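PDB 5AEG: sulfoquinovosidase from Escherichia coli, which hydrolyses sulfoquinovosyl diacylglycerides and simple sulfoquinovosides to release sulfoquinovose, feeding bacterial breakdown of plant sulfolipids as a source of carbon and sulfur. Local coordinates for residues A[130-135]-A[203-208]; A[186-191]-A[493-498]; A[213-218]-A[222-227]; A[126-131]-A[600-605]. All blocks are in the same frame, centred on the assembly; numbering follows the deposited sequence.

Contacts 1 to 3 are buried and apolar across their segments, whereas contact 4 is only partly buried and is the one whose segments share a hydrogen bond. Contacts 1 and 3 join elements of the N-terminal mutarotase-like sandwich, through sulfur and aromatic rings in the first and through aliphatic side chains in the second; strands 203-206 and 212-217 are neighbours that link them. Contacts 2 and 4 reach out of this domain, to the end of a barrel helix and to a loop of the C-terminal domain. Strand 129-133 serves both contacts 1 and 4, and it pairs with strand 186-189 of contact 2, so adjacent strands face three different partners.

Contact 1 of 4, residues A[130-135]-A[203-208]; sequences YGCGEQ and MNFDFS
Between Phe205 and Phe207, whose rings both meet Cys132, Asp206 OD1 is gripped by two donors from one residue. Ser208 OG reaches Asp206 OD1 at 2.8 Å, nearly in line with the carboxylate C-O bond, while Ser208 N comes from above the carboxylate plane and closes an Asx turn. Asp206 and Ser208 are partly exposed, while the alternate residues Phe205 and Phe207 point inward. There Cys132 SG stands 3.9 Å from Phe205 CD2, approaching that ring obliquely. The same Cys132 SG is 3.9 Å from Phe207 CE2, but here it lies in the ring plane, at the edge. This sulfur-aromatic pair of contacts belongs to the interior of the mutarotase-like beta-sandwich, where strand 129-133, paired with 186-189, faces strand 203-206, paired with 212-217. Cys132 sits where the chain turns a corner, and with chi1 at -72° its SG is turned anti to the carbonyl carbon and out to both rings. The corner is tied by Gln135 NE2, which donates to Cys132 O at 3.3 Å from above the carbonyl plane in a nearly straight bond (165°). Leu141 packs on Cys132, and the Phe207 ring meets those of Phe187 and His213 edge-to-face.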
# COMPACT_ATOMS: atom_id res chain seq x y z
N TYR A 130 -13.76 2.57 5.79
CA TYR A 130 -12.72 2.61 4.77
C TYR A 130 -11.35 2.58 5.45
O TYR A 130 -11.19 2.97 6.63
CB TYR A 130 -12.83 3.90 3.94
CG TYR A 130 -14.15 4.06 3.35
CD1 TYR A 130 -14.52 3.40 2.19
CD2 TYR A 130 -15.11 4.85 3.98
CE1 TYR A 130 -15.82 3.49 1.67
CE2 TYR A 130 -16.38 4.99 3.48
CZ TYR A 130 -16.76 4.28 2.34
OH TYR A 130 -17.99 4.38 1.81
N GLY A 131 -10.38 2.12 4.68
CA GLY A 131 -9.01 2.12 5.11
C GLY A 131 -8.47 0.74 5.37
O GLY A 131 -8.57 -0.18 4.55
N CYS A 132 -7.86 0.61 6.52
CA CYS A 132 -7.14 -0.58 6.93
C CYS A 132 -5.95 -0.87 6.06
O CYS A 132 -5.54 -2.04 5.92
CB CYS A 132 -8.00 -1.82 7.15
SG CYS A 132 -9.06 -1.84 8.64
N GLY A 133 -5.32 0.19 5.57
CA GLY A 133 -4.13 0.10 4.71
C GLY A 133 -4.52 -0.07 3.26
O GLY A 133 -5.41 0.65 2.77
N GLU A 134 -3.86 -1.01 2.57
CA GLU A 134 -4.08 -1.23 1.14
C GLU A 134 -4.88 -2.52 1.00
O GLU A 134 -4.36 -3.62 1.20
CB GLU A 134 -2.74 -1.29 0.39
CG GLU A 134 -2.87 -1.29 -1.17
CD GLU A 134 -1.53 -1.28 -1.82
OE1 GLU A 134 -0.54 -1.55 -1.05
OE2 GLU A 134 -1.41 -0.86 -2.99
N GLN A 135 -6.14 -2.35 0.61
CA GLN A 135 -7.12 -3.36 0.43
C GLN A 135 -7.47 -3.52 -1.05
O GLN A 135 -7.71 -2.55 -1.74
CB GLN A 135 -8.34 -3.04 1.27
CG GLN A 135 -8.04 -3.09 2.79
CD GLN A 135 -7.64 -4.50 3.26
OE1 GLN A 135 -8.02 -5.54 2.66
NE2 GLN A 135 -6.98 -4.55 4.40
N MET A 203 -3.83 -8.50 14.52
CA MET A 203 -5.16 -7.97 14.88
C MET A 203 -6.13 -8.43 13.84
O MET A 203 -5.73 -8.79 12.76
CB MET A 203 -5.11 -6.42 14.93
CG MET A 203 -4.32 -5.90 16.10
SD MET A 203 -4.34 -4.07 16.19
CE MET A 203 -2.73 -3.78 15.70
N ASN A 204 -7.40 -8.44 14.17
CA ASN A 204 -8.45 -8.74 13.29
C ASN A 204 -9.54 -7.69 13.54
O ASN A 204 -10.08 -7.61 14.66
CB ASN A 204 -9.03 -10.13 13.55
CG ASN A 204 -10.09 -10.51 12.51
OD1 ASN A 204 -10.82 -9.68 12.04
ND2 ASN A 204 -10.18 -11.75 12.20
N PHE A 205 -9.86 -6.93 12.53
CA PHE A 205 -10.90 -5.85 12.61
C PHE A 205 -12.14 -6.35 11.97
O PHE A 205 -12.16 -6.56 10.75
CB PHE A 205 -10.38 -4.54 11.99
CG PHE A 205 -9.44 -3.71 12.83
CD1 PHE A 205 -8.72 -4.22 13.91
CD2 PHE A 205 -9.18 -2.41 12.45
CE1 PHE A 205 -7.85 -3.43 14.60
CE2 PHE A 205 -8.34 -1.59 13.20
CZ PHE A 205 -7.65 -2.10 14.25
N ASP A 206 -13.21 -6.59 12.78
CA ASP A 206 -14.38 -7.25 12.27
C ASP A 206 -15.48 -6.18 12.11
O ASP A 206 -15.99 -5.60 13.08
CB ASP A 206 -14.78 -8.40 13.17
CG ASP A 206 -15.99 -9.13 12.67
OD1 ASP A 206 -16.51 -8.85 11.57
OD2 ASP A 206 -16.39 -10.07 13.33
N PHE A 207 -15.84 -5.91 10.87
CA PHE A 207 -16.83 -4.90 10.53
C PHE A 207 -18.15 -5.52 10.09
O PHE A 207 -18.94 -4.86 9.40
CB PHE A 207 -16.24 -3.92 9.47
CG PHE A 207 -15.01 -3.21 9.91
CD1 PHE A 207 -15.04 -2.31 10.96
CD2 PHE A 207 -13.80 -3.44 9.28
CE1 PHE A 207 -13.92 -1.64 11.32
CE2 PHE A 207 -12.67 -2.83 9.68
CZ PHE A 207 -12.72 -1.91 10.70
N SER A 208 -18.42 -6.73 10.52
CA SER A 208 -19.56 -7.55 10.06
C SER A 208 -20.87 -7.20 10.77
O SER A 208 -21.97 -7.30 10.21
CB SER A 208 -19.31 -9.04 10.37
OG SER A 208 -18.28 -9.42 9.51

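Contact 2 of 4, residues A[186-191]-A[493-498]; sequences TFVSTQ and LAMTGH
No flat group stands between Val188 and Met495 or between Thr186 and Thr496; the aromatic ring of this strand, Phe187, is carried on its other side, where it meets Phe207 edge-to-face and touches Ile129, Tyr193 and Cys195. The contact joins two domains: strand 186-189 of the mutarotase-like beta-sandwich lies against the C-terminal end of helix 486-495 of the TIM barrel. That helix closes with a Schellman motif. His498 N bonds to Leu493 O at 3.0 Å and Gly497 N to Ala494 O at 3.2 Å, with Gly497 at positive phi. Leu493 O also takes Thr496 N, so two amides grip it from opposite faces of its plane. From within this turn the side chain of Met495, bent at both chi2 and chi3, crosses that of Val188 at about a right angle. Its methyl does the touching, Met495 CE lying 3.7 Å from Val188 CG1, the branch held anti to the backbone N (chi1 169°). The other methyl, Val188 CG2, rests 3.7 Å from Met495 O. The hydroxyls of the two threonines are engaged elsewhere: Thr186 OG1 with His196 and Gln184, Thr496 OG1 with Ser492 O and with Gly133 N of the adjoining strand. What remains between them is carbon, Thr496 CG2 set 4.0 Å from Thr186 CB.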
# COMPACT_ATOMS: atom_id res chain seq x y z
N THR A 186 -5.97 0.99 11.21
CA THR A 186 -6.36 2.42 11.09
C THR A 186 -7.58 2.40 10.15
O THR A 186 -7.53 1.77 9.09
CB THR A 186 -5.26 3.23 10.43
OG1 THR A 186 -4.06 3.09 11.19
CG2 THR A 186 -5.62 4.69 10.34
N PHE A 187 -8.71 3.01 10.55
CA PHE A 187 -9.90 3.01 9.72
C PHE A 187 -10.65 4.34 9.90
O PHE A 187 -10.37 5.12 10.85
CB PHE A 187 -10.83 1.78 9.92
CG PHE A 187 -11.53 1.68 11.24
CD1 PHE A 187 -10.93 1.03 12.31
CD2 PHE A 187 -12.79 2.27 11.45
CE1 PHE A 187 -11.61 0.90 13.51
CE2 PHE A 187 -13.39 2.18 12.66
CZ PHE A 187 -12.81 1.49 13.67
N VAL A 188 -11.46 4.62 8.90
CA VAL A 188 -12.38 5.78 8.83
C VAL A 188 -13.78 5.26 8.79
O VAL A 188 -14.15 4.41 7.99
CB VAL A 188 -12.14 6.61 7.59
CG1 VAL A 188 -13.20 7.65 7.32
CG2 VAL A 188 -10.85 7.31 7.74
N SER A 189 -14.64 5.89 9.59
CA SER A 189 -16.05 5.59 9.58
C SER A 189 -16.83 6.78 8.94
O SER A 189 -16.41 7.95 9.09
CB SER A 189 -16.55 5.50 11.07
OG SER A 189 -18.00 5.49 11.08
N THR A 190 -17.99 6.46 8.39
CA THR A 190 -18.89 7.52 7.89
C THR A 190 -19.61 8.32 9.00
O THR A 190 -20.31 9.25 8.65
CB THR A 190 -19.84 7.03 6.82
OG1 THR A 190 -20.62 5.93 7.25
CG2 THR A 190 -19.02 6.65 5.52
N GLN A 191 -19.40 7.98 10.29
CA GLN A 191 -19.68 8.94 11.41
C GLN A 191 -18.64 10.02 11.49
O GLN A 191 -18.61 10.80 12.40
CB GLN A 191 -19.79 8.15 12.70
CG GLN A 191 -20.97 7.19 12.67
CD GLN A 191 -21.38 6.68 14.07
OE1 GLN A 191 -21.31 7.39 15.02
NE2 GLN A 191 -21.75 5.43 14.16
N LEU A 493 -5.74 3.04 0.53
CA LEU A 493 -4.56 3.77 0.99
C LEU A 493 -4.77 5.26 1.16
O LEU A 493 -4.31 5.86 2.16
CB LEU A 493 -3.33 3.53 0.09
CG LEU A 493 -2.63 2.22 0.43
CD1 LEU A 493 -1.53 1.90 -0.53
CD2 LEU A 493 -2.04 2.27 1.87
N ALA A 494 -5.49 5.84 0.23
CA ALA A 494 -5.85 7.24 0.36
C ALA A 494 -6.55 7.61 1.69
O ALA A 494 -6.20 8.64 2.33
CB ALA A 494 -6.67 7.65 -0.86
N MET A 495 -7.46 6.74 2.12
CA MET A 495 -8.21 6.84 3.36
C MET A 495 -7.39 6.40 4.59
O MET A 495 -7.83 6.60 5.71
CB MET A 495 -9.47 6.00 3.28
CG MET A 495 -10.47 6.47 2.24
SD MET A 495 -10.92 8.23 2.39
CE MET A 495 -11.92 8.10 3.85
N THR A 496 -6.19 5.87 4.37
CA THR A 496 -5.26 5.52 5.44
C THR A 496 -4.07 6.49 5.39
O THR A 496 -2.98 6.25 5.95
CB THR A 496 -4.75 4.04 5.28
OG1 THR A 496 -5.86 3.17 5.05
CG2 THR A 496 -4.11 3.58 6.57
N GLY A 497 -4.22 7.58 4.66
CA GLY A 497 -3.19 8.57 4.65
C GLY A 497 -2.00 8.52 3.77
O GLY A 497 -1.04 9.23 4.01
N HIS A 498 -2.03 7.68 2.74
CA HIS A 498 -0.97 7.65 1.72
C HIS A 498 -1.65 7.94 0.34
O HIS A 498 -2.59 7.21 -0.12
CB HIS A 498 -0.19 6.34 1.70
CG HIS A 498 1.15 6.51 1.03
ND1 HIS A 498 1.29 6.98 -0.26
CD2 HIS A 498 2.39 6.42 1.54
CE1 HIS A 498 2.57 7.12 -0.54
NE2 HIS A 498 3.27 6.78 0.53

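Contact 3 of 4, residues A[213-218]-A[222-227]; sequences HELALW and ATLRFE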
# COMPACT_ATOMS: atom_id res chain seq x y z
N HIS A 213 -18.44 -2.64 15.86
CA HIS A 213 -17.16 -3.14 15.26
C HIS A 213 -16.44 -3.93 16.34
O HIS A 213 -16.45 -3.49 17.50
CB HIS A 213 -16.31 -1.96 14.88
CG HIS A 213 -17.01 -0.97 14.00
ND1 HIS A 213 -17.87 -1.33 12.99
CD2 HIS A 213 -16.99 0.37 14.02
CE1 HIS A 213 -18.33 -0.25 12.41
NE2 HIS A 213 -17.82 0.80 13.02
N GLU A 214 -15.80 -5.03 16.02
CA GLU A 214 -15.07 -5.75 17.08
C GLU A 214 -13.64 -5.84 16.63
O GLU A 214 -13.34 -6.40 15.53
CB GLU A 214 -15.63 -7.15 17.26
CG GLU A 214 -14.92 -7.90 18.45
CD GLU A 214 -15.64 -9.16 18.85
OE1 GLU A 214 -15.43 -10.18 18.17
OE2 GLU A 214 -16.47 -9.13 19.77
N LEU A 215 -12.77 -5.34 17.47
CA LEU A 215 -11.35 -5.29 17.25
C LEU A 215 -10.69 -6.32 18.16
O LEU A 215 -10.73 -6.18 19.42
CB LEU A 215 -10.84 -3.93 17.57
CG LEU A 215 -11.60 -2.72 16.98
CD1 LEU A 215 -10.79 -1.48 17.31
CD2 LEU A 215 -11.78 -2.84 15.52
N ALA A 216 -10.08 -7.31 17.54
CA ALA A 216 -9.33 -8.35 18.23
C ALA A 216 -7.84 -8.10 18.14
O ALA A 216 -7.29 -7.84 17.04
CB ALA A 216 -9.69 -9.70 17.71
N LEU A 217 -7.17 -8.11 19.31
CA LEU A 217 -5.74 -7.94 19.37
C LEU A 217 -5.07 -9.14 20.05
O LEU A 217 -5.58 -9.68 21.06
CB LEU A 217 -5.30 -6.68 20.14
CG LEU A 217 -5.76 -5.32 19.68
CD1 LEU A 217 -7.06 -4.98 20.28
CD2 LEU A 217 -4.72 -4.30 20.07
N TRP A 218 -3.91 -9.54 19.53
CA TRP A 218 -3.09 -10.57 20.16
C TRP A 218 -2.03 -9.91 21.01
O TRP A 218 -0.82 -9.99 20.75
CB TRP A 218 -2.46 -11.49 19.13
CG TRP A 218 -3.48 -12.34 18.49
CD1 TRP A 218 -4.81 -12.19 18.55
CD2 TRP A 218 -3.24 -13.43 17.56
NE1 TRP A 218 -5.44 -13.17 17.85
CE2 TRP A 218 -4.49 -13.92 17.18
CE3 TRP A 218 -2.09 -14.06 17.08
CZ2 TRP A 218 -4.64 -15.02 16.33
CZ3 TRP A 218 -2.23 -15.15 16.20
CH2 TRP A 218 -3.49 -15.62 15.86
N ALA A 222 -3.50 -2.40 24.74
CA ALA A 222 -3.85 -1.71 23.49
C ALA A 222 -3.96 -0.23 23.69
O ALA A 222 -4.48 0.22 24.72
CB ALA A 222 -5.15 -2.25 23.00
N THR A 223 -3.55 0.53 22.68
CA THR A 223 -3.73 1.97 22.68
C THR A 223 -4.41 2.38 21.38
O THR A 223 -3.86 2.08 20.29
CB THR A 223 -2.38 2.65 22.72
OG1 THR A 223 -1.71 2.28 23.95
CG2 THR A 223 -2.57 4.13 22.65
N LEU A 224 -5.57 3.02 21.51
CA LEU A 224 -6.37 3.47 20.36
C LEU A 224 -6.56 4.99 20.43
O LEU A 224 -6.82 5.53 21.51
CB LEU A 224 -7.76 2.83 20.40
CG LEU A 224 -7.85 1.33 20.52
CD1 LEU A 224 -7.77 0.87 21.99
CD2 LEU A 224 -9.11 0.81 19.84
N ARG A 225 -6.52 5.66 19.30
CA ARG A 225 -6.71 7.12 19.25
C ARG A 225 -7.77 7.40 18.25
O ARG A 225 -7.82 6.75 17.20
CB ARG A 225 -5.48 7.79 18.74
CG ARG A 225 -4.37 8.01 19.76
CD ARG A 225 -3.06 8.32 18.99
NE ARG A 225 -1.97 7.57 19.56
CZ ARG A 225 -1.39 7.92 20.69
NH1 ARG A 225 -1.76 9.03 21.30
NH2 ARG A 225 -0.44 7.17 21.19
N PHE A 226 -8.62 8.40 18.53
CA PHE A 226 -9.71 8.80 17.63
C PHE A 226 -9.70 10.31 17.45
O PHE A 226 -9.31 11.10 18.40
CB PHE A 226 -11.09 8.43 18.13
CG PHE A 226 -11.30 7.01 18.49
CD1 PHE A 226 -10.68 6.45 19.59
CD2 PHE A 226 -12.19 6.23 17.76
CE1 PHE A 226 -10.92 5.16 19.94
CE2 PHE A 226 -12.45 4.93 18.11
CZ PHE A 226 -11.79 4.39 19.22
N GLU A 227 -10.04 10.77 16.24
CA GLU A 227 -10.38 12.19 16.04
C GLU A 227 -11.55 12.22 15.13
O GLU A 227 -11.69 11.35 14.27
CB GLU A 227 -9.33 13.01 15.39
CG GLU A 227 -8.30 13.61 16.24
CD GLU A 227 -7.35 14.52 15.48
OE1 GLU A 227 -6.40 13.98 14.85
OE2 GLU A 227 -7.46 15.77 15.63
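A beta-arch brings these segments together: strands 212-217 and 221-228 follow one another in the chain, yet they do not pair as a hairpin but lie in opposing layers of the beta-sandwich. Strand 212-217 is bonded through its backbone to 116-122 and 203-206, while 221-228 runs between 193-197 and 103-109. Across the two segments the contact is therefore made by side chains. The strands come closest beside the turn, where Leu217 CA and Ala222 CA are 7.7 Å apart, and then diverge, so that Leu215 CA and Leu224 CA are separated by 10.5 Å. The change in spacing is matched by the size of the residues. Near the arch the short Ala222 faces a leucine; farther in, two leucines have to reach for each other, and their side chains meet at a slant. Leu215 CD1 touches Leu224 CD2 at 3.8 Å, methyl to methyl. Val197 packs on both Leu217 and Leu224, while Ile117 and Leu121 lie on Leu217 and Leu215, so strands of both layers contribute to the same apolar interior. Some alternate, partly exposed residues are charged: Glu214 forms a salt bridge with Arg120, and Arg225 another with Asp198. Next to the connection, Leu217 CG lies anti to the carbonyl carbon (chi1 -59°), which carries Leu217 CD2 to 3.6 Å from Ala222 CB.

Contact 4 of 4, residues A[126-131]-A[600-605]; sequences EDHIYG and TYTLKY
A single hydrogen bond joins Tyr130 to Tyr601 and with it strand 129-133 of the N-terminal domain to a loop of the C-terminal domain. Tyr130 OH donates to Tyr601 O at 2.6 Å, in the carbonyl plane and on a lone pair (C=O...O angle 118°). Tyr130 CG is anti to its own carbonyl carbon (chi1 -55°), which directs the ring and hydroxyl to this acceptor. Tyr601 O thus lies at the edge of the Tyr130 ring, and the same Tyr130 OH comes 3.2 Å from Tyr601 CB. A phenylalanine at Tyr130 would probably leave Tyr601 O without this donor and the loop freer to shift against the strand. The second kind of interaction is CH-pi: Tyr601 CB sits over one face of the His128 ring, 4.0 Å from its centroid, while Glu126 O covers the opposite face toward the rim. The His128 and Tyr601 rings are nearly parallel but barely overlap; Tyr601 stacks instead on Phe591. Apolar contact is slight, with Thr602 CG2 lying 3.9 Å from His128 CE1. Outside bonds fix the polar ends: His128 ND1 pairs with Asp140 OD2, Tyr601 OH with Glu595 O, and Thr602 OG1 with His599 O. The Asp140 carboxylate may raise the proton affinity of His128; between these two segments the one polar link, made by uncharged groups, is likely to depend little on that ionisation, whereas the CH-pi contact may feel it.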
# COMPACT_ATOMS: atom_id res chain seq x y z
N GLU A 126 -26.04 1.56 9.14
CA GLU A 126 -25.77 2.29 7.87
C GLU A 126 -24.30 2.74 7.65
O GLU A 126 -23.94 3.20 6.56
CB GLU A 126 -26.65 3.53 7.75
CG GLU A 126 -26.40 4.54 8.82
CD GLU A 126 -27.33 4.37 10.09
OE1 GLU A 126 -27.91 3.26 10.38
OE2 GLU A 126 -27.48 5.37 10.79
N ASP A 127 -23.45 2.63 8.65
CA ASP A 127 -22.14 3.19 8.53
C ASP A 127 -21.33 2.41 7.46
O ASP A 127 -21.42 1.20 7.39
CB ASP A 127 -21.37 3.11 9.85
CG ASP A 127 -21.99 3.92 10.98
OD1 ASP A 127 -22.76 4.87 10.72
OD2 ASP A 127 -21.60 3.67 12.14
N HIS A 128 -20.50 3.12 6.70
CA HIS A 128 -19.42 2.47 5.92
C HIS A 128 -18.12 2.67 6.61
O HIS A 128 -17.94 3.59 7.45
CB HIS A 128 -19.37 3.04 4.46
CG HIS A 128 -20.69 3.02 3.78
ND1 HIS A 128 -21.19 1.91 3.12
CD2 HIS A 128 -21.69 3.97 3.70
CE1 HIS A 128 -22.39 2.18 2.61
NE2 HIS A 128 -22.72 3.41 2.97
N ILE A 129 -17.12 1.87 6.18
CA ILE A 129 -15.85 1.86 6.81
C ILE A 129 -14.78 1.76 5.69
O ILE A 129 -14.91 0.91 4.78
CB ILE A 129 -15.72 0.65 7.73
CG1 ILE A 129 -16.67 0.70 8.98
CG2 ILE A 129 -14.31 0.51 8.24
CD1 ILE A 129 -16.28 1.82 9.94
N TYR A 130 -13.76 2.57 5.79
CA TYR A 130 -12.72 2.61 4.77
C TYR A 130 -11.35 2.58 5.45
O TYR A 130 -11.19 2.97 6.63
CB TYR A 130 -12.83 3.90 3.94
CG TYR A 130 -14.15 4.06 3.35
CD1 TYR A 130 -14.52 3.40 2.19
CD2 TYR A 130 -15.11 4.85 3.98
CE1 TYR A 130 -15.82 3.49 1.67
CE2 TYR A 130 -16.38 4.99 3.48
CZ TYR A 130 -16.76 4.28 2.34
OH TYR A 130 -17.99 4.38 1.81
N GLY A 131 -10.38 2.12 4.68
CA GLY A 131 -9.01 2.12 5.11
C GLY A 131 -8.47 0.74 5.37
O GLY A 131 -8.57 -0.18 4.55
N THR A 600 -22.01 7.21 -3.97
CA THR A 600 -20.52 7.33 -4.13
C THR A 600 -19.77 6.49 -3.04
O THR A 600 -18.60 6.13 -3.25
CB THR A 600 -20.00 8.73 -4.07
OG1 THR A 600 -20.23 9.33 -2.76
CG2 THR A 600 -20.60 9.62 -5.22
N TYR A 601 -20.49 6.09 -1.98
CA TYR A 601 -19.86 5.41 -0.84
C TYR A 601 -19.62 3.97 -1.14
O TYR A 601 -18.86 3.30 -0.44
CB TYR A 601 -20.67 5.62 0.48
CG TYR A 601 -20.64 7.07 0.96
CD1 TYR A 601 -21.58 8.02 0.51
CD2 TYR A 601 -19.72 7.49 1.88
CE1 TYR A 601 -21.52 9.33 0.94
CE2 TYR A 601 -19.65 8.80 2.33
CZ TYR A 601 -20.58 9.73 1.85
OH TYR A 601 -20.46 11.02 2.33
N THR A 602 -20.30 3.42 -2.15
CA THR A 602 -20.19 2.02 -2.43
C THR A 602 -19.37 1.74 -3.73
O THR A 602 -19.31 0.61 -4.13
CB THR A 602 -21.59 1.38 -2.57
OG1 THR A 602 -22.29 2.01 -3.60
CG2 THR A 602 -22.41 1.49 -1.25
N LEU A 603 -18.85 2.77 -4.37
CA LEU A 603 -18.07 2.64 -5.56
C LEU A 603 -16.68 2.06 -5.15
O LEU A 603 -16.09 2.46 -4.11
CB LEU A 603 -17.88 3.96 -6.28
CG LEU A 603 -19.16 4.66 -6.81
CD1 LEU A 603 -18.81 6.03 -7.33
CD2 LEU A 603 -19.85 3.82 -7.85
N LYS A 604 -16.18 1.20 -6.00
CA LYS A 604 -14.82 0.53 -5.82
C LYS A 604 -13.85 0.78 -6.96
O LYS A 604 -12.62 0.71 -6.75
CB LYS A 604 -15.05 -1.03 -5.73
CG LYS A 604 -15.97 -1.40 -4.64
CD LYS A 604 -16.38 -2.90 -4.66
CE LYS A 604 -15.17 -3.70 -4.34
NZ LYS A 604 -15.65 -5.04 -3.88
N TYR A 605 -14.37 0.96 -8.19
CA TYR A 605 -13.56 0.87 -9.45
C TYR A 605 -13.52 2.22 -10.24
O TYR A 605 -13.19 2.24 -11.41
CB TYR A 605 -14.04 -0.32 -10.27
CG TYR A 605 -13.92 -1.63 -9.50
CD1 TYR A 605 -12.66 -2.09 -9.05
CD2 TYR A 605 -15.04 -2.40 -9.21
CE1 TYR A 605 -12.54 -3.25 -8.31
CE2 TYR A 605 -14.92 -3.60 -8.49
CZ TYR A 605 -13.67 -4.01 -8.04
OH TYR A 605 -13.57 -5.17 -7.28